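Local coordinates for putative mRNA export protein (Chaetomium thermophilum, PDB 4WP2) that probably takes part in exporting mRNA from the nucleus to the cytoplasm, the chain here being the C-terminal UBA domain of the Mex67 export factor, at residues A4-L9 against A32-E37; R15-N20 against Q41-Q46. All blocks are in the same frame, centred on the assembly; numbering follows the deposited sequence.

Contact 1: residues A4-L9 against A32-E37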
loop_
_atom_site.group_PDB
_atom_site.type_symbol
_atom_site.label_atom_id
_atom_site.label_comp_id
_atom_site.label_asym_id
_atom_site.label_seq_id
_atom_site.Cartn_x
_atom_site.Cartn_y
_atom_site.Cartn_z
ATOM N N ALA A 4 1.226 -29.800 9.748
ATOM C CA ALA A 4 2.470 -29.105 9.471
ATOM C C ALA A 4 3.432 -29.267 10.632
ATOM O O ALA A 4 4.631 -29.439 10.434
ATOM C CB ALA A 4 2.204 -27.631 9.198
ATOM N N THR A 5 2.897 -29.210 11.847
ATOM C CA THR A 5 3.713 -29.348 13.045
ATOM C C THR A 5 4.245 -30.791 13.121
ATOM O O THR A 5 5.425 -31.022 13.386
ATOM C CB THR A 5 2.894 -28.973 14.296
ATOM O OG1 THR A 5 2.364 -27.655 14.125
ATOM C CG2 THR A 5 3.735 -28.998 15.556
ATOM N N LYS A 6 3.375 -31.762 12.873
ATOM C CA LYS A 6 3.786 -33.169 12.818
ATOM C C LYS A 6 4.843 -33.385 11.735
ATOM O O LYS A 6 5.790 -34.151 11.917
ATOM C CB LYS A 6 2.573 -34.064 12.571
ATOM C CG LYS A 6 1.704 -34.268 13.798
ATOM C CD LYS A 6 0.425 -34.994 13.437
ATOM C CE LYS A 6 -0.413 -35.313 14.655
ATOM N NZ LYS A 6 -1.711 -35.913 14.249
ATOM N N ALA A 7 4.664 -32.722 10.598
ATOM C CA ALA A 7 5.608 -32.834 9.497
ATOM C C ALA A 7 7.014 -32.344 9.858
ATOM O O ALA A 7 7.989 -32.969 9.450
ATOM C CB ALA A 7 5.092 -32.087 8.290
ATOM N N GLN A 8 7.139 -31.244 10.610
ATOM C CA GLN A 8 8.480 -30.770 10.968
ATOM C C GLN A 8 9.160 -31.801 11.879
ATOM O O GLN A 8 10.380 -31.959 11.822
ATOM C CB GLN A 8 8.475 -29.359 11.591
ATOM C CG GLN A 8 7.576 -29.112 12.763
ATOM C CD GLN A 8 7.605 -27.647 13.200
ATOM O OE1 GLN A 8 8.168 -26.792 12.514
ATOM N NE2 GLN A 8 7.002 -27.357 14.345
ATOM N N LEU A 9 8.388 -32.496 12.713
ATOM C CA LEU A 9 8.943 -33.558 13.554
ATOM C C LEU A 9 9.373 -34.791 12.721
ATOM O O LEU A 9 10.432 -35.375 12.953
ATOM C CB LEU A 9 7.931 -33.971 14.626
ATOM C CG LEU A 9 7.730 -32.901 15.701
ATOM C CD1 LEU A 9 6.449 -33.137 16.482
ATOM C CD2 LEU A 9 8.927 -32.889 16.642
ATOM N N ALA A 32 5.499 -43.006 21.832
ATOM C CA ALA A 32 6.317 -41.786 21.899
ATOM C C ALA A 32 5.430 -40.541 21.924
ATOM O O ALA A 32 5.823 -39.495 22.450
ATOM C CB ALA A 32 7.281 -41.715 20.725
ATOM N N ASN A 33 4.223 -40.681 21.380
ATOM C CA ASN A 33 3.261 -39.588 21.254
ATOM C C ASN A 33 3.920 -38.305 20.746
ATOM O O ASN A 33 3.694 -37.225 21.282
ATOM C CB ASN A 33 2.568 -39.332 22.598
ATOM C CG ASN A 33 1.252 -38.568 22.449
ATOM O OD1 ASN A 33 0.657 -38.529 21.369
ATOM N ND2 ASN A 33 0.796 -37.959 23.536
ATOM N N TRP A 34 4.724 -38.458 19.694
ATOM C CA TRP A 34 5.350 -37.345 18.970
ATOM C C TRP A 34 6.417 -36.604 19.776
ATOM O O TRP A 34 6.868 -35.530 19.385
ATOM C CB TRP A 34 4.274 -36.373 18.485
ATOM C CG TRP A 34 3.384 -37.013 17.483
ATOM C CD1 TRP A 34 2.234 -37.694 17.728
ATOM C CD2 TRP A 34 3.577 -37.048 16.066
ATOM N NE1 TRP A 34 1.692 -38.147 16.553
ATOM C CE2 TRP A 34 2.505 -37.770 15.516
ATOM C CE3 TRP A 34 4.560 -36.542 15.210
ATOM C CZ2 TRP A 34 2.379 -37.996 14.145
ATOM C CZ3 TRP A 34 4.435 -36.767 13.850
ATOM C CH2 TRP A 34 3.354 -37.483 13.332
ATOM N N ASN A 35 6.877 -37.230 20.853
ATOM C CA ASN A 35 8.026 -36.740 21.600
ATOM C C ASN A 35 9.280 -37.072 20.795
ATOM O O ASN A 35 9.583 -38.250 20.579
ATOM C CB ASN A 35 8.104 -37.405 22.971
ATOM C CG ASN A 35 9.219 -36.847 23.839
ATOM O OD1 ASN A 35 10.396 -36.981 23.520
ATOM N ND2 ASN A 35 8.851 -36.341 25.009
ATOM N N LEU A 36 10.020 -36.056 20.361
ATOM C CA LEU A 36 11.161 -36.296 19.480
ATOM C C LEU A 36 12.210 -37.196 20.110
ATOM O O LEU A 36 12.755 -38.088 19.457
ATOM C CB LEU A 36 11.832 -34.981 19.075
ATOM C CG LEU A 36 13.016 -35.170 18.117
ATOM C CD1 LEU A 36 12.552 -35.727 16.772
ATOM C CD2 LEU A 36 13.796 -33.876 17.933
ATOM N N GLU A 37 12.532 -36.933 21.369
ATOM C CA GLU A 37 13.573 -37.696 22.037
ATOM C C GLU A 37 13.177 -39.166 22.191
ATOM O O GLU A 37 13.992 -40.052 21.982
ATOM C CB GLU A 37 13.906 -37.081 23.394
ATOM C CG GLU A 37 14.676 -35.770 23.287
ATOM C CD GLU A 37 15.993 -35.917 22.532
ATOM O OE1 GLU A 37 16.767 -36.849 22.841
ATOM O OE2 GLU A 37 16.248 -35.099 21.622
#

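Contact 2: residues R15-N20 against Q41-Q46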
loop_
_atom_site.group_PDB
_atom_site.type_symbol
_atom_site.label_atom_id
_atom_site.label_comp_id
_atom_site.label_asym_id
_atom_site.label_seq_id
_atom_site.Cartn_x
_atom_site.Cartn_y
_atom_site.Cartn_z
ATOM N N ARG A 15 16.012 -36.661 9.117
ATOM C CA ARG A 15 17.333 -36.058 9.024
ATOM C C ARG A 15 18.325 -36.763 9.945
ATOM O O ARG A 15 19.475 -37.006 9.566
ATOM C CB ARG A 15 17.265 -34.562 9.367
ATOM C CG ARG A 15 18.573 -33.827 9.160
ATOM C CD ARG A 15 18.476 -32.367 9.567
ATOM N NE ARG A 15 18.388 -32.198 11.016
ATOM C CZ ARG A 15 19.418 -32.338 11.846
ATOM N NH1 ARG A 15 20.614 -32.673 11.378
ATOM N NH2 ARG A 15 19.251 -32.156 13.149
ATOM N N ARG A 16 17.885 -37.062 11.163
ATOM C CA ARG A 16 18.758 -37.654 12.167
ATOM C C ARG A 16 19.021 -39.152 11.935
ATOM O O ARG A 16 20.151 -39.618 12.120
ATOM C CB ARG A 16 18.157 -37.474 13.563
ATOM C CG ARG A 16 18.211 -36.047 14.092
ATOM C CD ARG A 16 19.613 -35.637 14.499
ATOM N NE ARG A 16 20.043 -36.325 15.712
ATOM C CZ ARG A 16 19.647 -36.008 16.940
ATOM N NH1 ARG A 16 18.777 -35.025 17.131
ATOM N NH2 ARG A 16 20.104 -36.698 17.975
ATOM N N THR A 17 17.994 -39.896 11.525
ATOM C CA THR A 17 18.091 -41.356 11.428
ATOM C C THR A 17 18.448 -41.865 10.037
ATOM O O THR A 17 18.944 -42.983 9.896
ATOM C CB THR A 17 16.778 -42.053 11.837
ATOM O OG1 THR A 17 15.753 -41.750 10.885
ATOM C CG2 THR A 17 16.343 -41.624 13.229
ATOM N N GLY A 18 18.153 -41.068 9.017
ATOM C CA GLY A 18 18.363 -41.481 7.640
ATOM C C GLY A 18 17.181 -42.225 7.040
ATOM O O GLY A 18 17.209 -42.583 5.861
ATOM N N MET A 19 16.142 -42.456 7.841
ATOM C CA MET A 19 14.947 -43.151 7.362
ATOM C C MET A 19 14.073 -42.269 6.492
ATOM O O MET A 19 14.076 -41.051 6.637
ATOM C CB MET A 19 14.116 -43.654 8.539
ATOM C CG MET A 19 14.746 -44.789 9.321
ATOM S SD MET A 19 13.677 -45.424 10.635
ATOM C CE MET A 19 13.454 -43.973 11.669
ATOM N N ASN A 20 13.291 -42.885 5.608
ATOM C CA ASN A 20 12.341 -42.124 4.805
ATOM C C ASN A 20 11.199 -41.598 5.691
ATOM O O ASN A 20 11.134 -41.906 6.888
ATOM C CB ASN A 20 11.798 -42.978 3.650
ATOM C CG ASN A 20 11.066 -44.232 4.127
ATOM O OD1 ASN A 20 10.507 -44.269 5.222
ATOM N ND2 ASN A 20 11.044 -45.258 3.281
ATOM N N GLN A 41 15.062 -42.472 20.541
ATOM C CA GLN A 41 15.405 -43.565 21.440
ATOM C C GLN A 41 14.860 -44.898 20.926
ATOM O O GLN A 41 15.547 -45.913 20.972
ATOM C CB GLN A 41 14.879 -43.249 22.837
ATOM C CG GLN A 41 15.211 -44.271 23.895
ATOM C CD GLN A 41 14.589 -43.922 25.233
ATOM O OE1 GLN A 41 13.522 -44.422 25.591
ATOM N NE2 GLN A 41 15.255 -43.047 25.978
ATOM N N SER A 42 13.624 -44.897 20.444
ATOM C CA SER A 42 13.030 -46.111 19.891
ATOM C C SER A 42 13.788 -46.570 18.652
ATOM O O SER A 42 14.006 -47.760 18.457
ATOM C CB SER A 42 11.560 -45.891 19.546
ATOM O OG SER A 42 10.836 -45.502 20.702
ATOM N N PHE A 43 14.201 -45.627 17.820
ATOM C CA PHE A 43 14.987 -45.978 16.646
ATOM C C PHE A 43 16.301 -46.660 17.040
ATOM O O PHE A 43 16.688 -47.679 16.450
ATOM C CB PHE A 43 15.294 -44.749 15.802
ATOM C CG PHE A 43 16.259 -45.029 14.685
ATOM C CD1 PHE A 43 15.837 -45.682 13.545
ATOM C CD2 PHE A 43 17.589 -44.684 14.798
ATOM C CE1 PHE A 43 16.725 -45.960 12.517
ATOM C CE2 PHE A 43 18.482 -44.965 13.775
ATOM C CZ PHE A 43 18.046 -45.604 12.641
ATOM N N GLU A 44 16.997 -46.083 18.015
ATOM C CA GLU A 44 18.290 -46.612 18.442
ATOM C C GLU A 44 18.201 -48.069 18.885
ATOM O O GLU A 44 19.089 -48.869 18.591
ATOM C CB GLU A 44 18.853 -45.777 19.591
ATOM C CG GLU A 44 19.303 -44.387 19.198
ATOM C CD GLU A 44 19.672 -43.538 20.399
ATOM O OE1 GLU A 44 19.889 -44.110 21.489
ATOM O OE2 GLU A 44 19.735 -42.299 20.255
ATOM N N GLN A 45 17.132 -48.413 19.594
ATOM C CA GLN A 45 16.968 -49.774 20.088
ATOM C C GLN A 45 16.513 -50.738 18.997
ATOM O O GLN A 45 16.865 -51.917 19.023
ATOM C CB GLN A 45 15.967 -49.808 21.251
ATOM C CG GLN A 45 16.412 -49.053 22.494
ATOM C CD GLN A 45 15.317 -48.968 23.554
ATOM O OE1 GLN A 45 14.482 -48.058 23.541
ATOM N NE2 GLN A 45 15.325 -49.917 24.487
ATOM N N GLN A 46 15.744 -50.233 18.035
ATOM C CA GLN A 46 15.069 -51.090 17.060
ATOM C C GLN A 46 15.626 -51.010 15.631
ATOM O O GLN A 46 15.018 -51.548 14.704
ATOM C CB GLN A 46 13.584 -50.751 17.043
ATOM C CG GLN A 46 12.930 -50.917 18.408
ATOM C CD GLN A 46 11.511 -50.392 18.442
ATOM O OE1 GLN A 46 10.747 -50.549 17.489
ATOM N NE2 GLN A 46 11.183 -49.690 19.509
#

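Contact 1: residues A4-L9 against A32-E37
Lys6 lays its aliphatic chain across one face of the Trp34 indole. CG is anti to the carbonyl carbon, chi1 -76°, and the chain beyond it is extended. The extended chain crosses the tryptophan side chain at about a right angle. Lys6 CG sits 3.6 Å from the centroid of the Trp34 six-membered ring and 9° off the ring normal, a CH-pi contact. Lys6 CB meets the outer rim, 3.5 Å from Trp34 CZ3. Farther out, Lys6 CE lies 3.9 Å from Trp34 CE2, so the methylenes run on toward the pyrrole part of the indole. One turn later, Leu9 uses its two methyl branches on different partners. Leu9 CD1 approaches the ring obliquely, 4.1 Å from Trp34 CE3. Leu9 CD1 is also 3.8 Å from the backbone O of Trp34. Leu9 CD2 turns to Leu36 and meets its CB at 4.3 Å. Trp34 also packs on Ile10 and Leu28, while Leu36 reaches Glu12 and Val13 farther along helix 2-17. Asn35, between Trp34 and Leu36, is the N-cap of helix 36-46, its OD1 bonded to Leu38 N. A type I' turn, Ala32 to Asn35, leads into it. This is apolar packing at the surface, where the loop before the last helix meets helix 2-17 of the three-helix UBA fold.

Contact 2: residues R15-N20 against Q41-Q46
Thr17 and Phe43 bring the end of helix 2-17 to helix 36-46, with their CA atoms 7.6 Å apart. This is a buried packing contact of the three-helix UBA fold, between the end of helix 2-17, with the loop after it, and helix 36-46. After Thr17 the chain leaves the helix at Gly18, whose phi is positive (88°), and Met19 follows in an extended conformation. Phe43 projects from helix 36-46 with CG anti to its backbone N, chi1 172°, which points the ring at Thr17. Met19 lies beside it on the same side of the ring plane, near CD1 and CE1. Thr17 CB is over one ring face, 3.8 Å from the Phe43 centroid, a CH-pi contact. Thr17 CG2 is 3.7 Å from Phe43 CD2. Thr17 OG1 bonds to Val13 O and accepts from Met19 N in an ST turn, at 3.1 Å and nearly straight (165°). Phe55 also packs on Met19, and Val61 on Phe43. Met19 passes Phe43 in the opposite direction and makes an oblique Met-aromatic contact, with SD 4.6 Å from the ring centroid. The methionine chain bends at chi3, and Met19 CE comes to 3.5 Å from Phe43 CD1.

From the N terminus, helix 2-17 first supplies residues 4-9 to contact 1. Its last turn and the loop after it then supply residues 15-20 to contact 2. The chain passes through helix 21-25 and the following loop before residues 32-37 return to close contact 1. Helix 36-46 carries on to residues 41-46, which close contact 2. The two closures cross rather than nest, because contact 2 opens before contact 1 has closed and closes after it. Their centres are 13 Å apart. Contact 1, at the surface, ties helix 2-17 to the loop and first residue of helix 36-46. Contact 2, buried, ties its end to the last turns of helix 36-46.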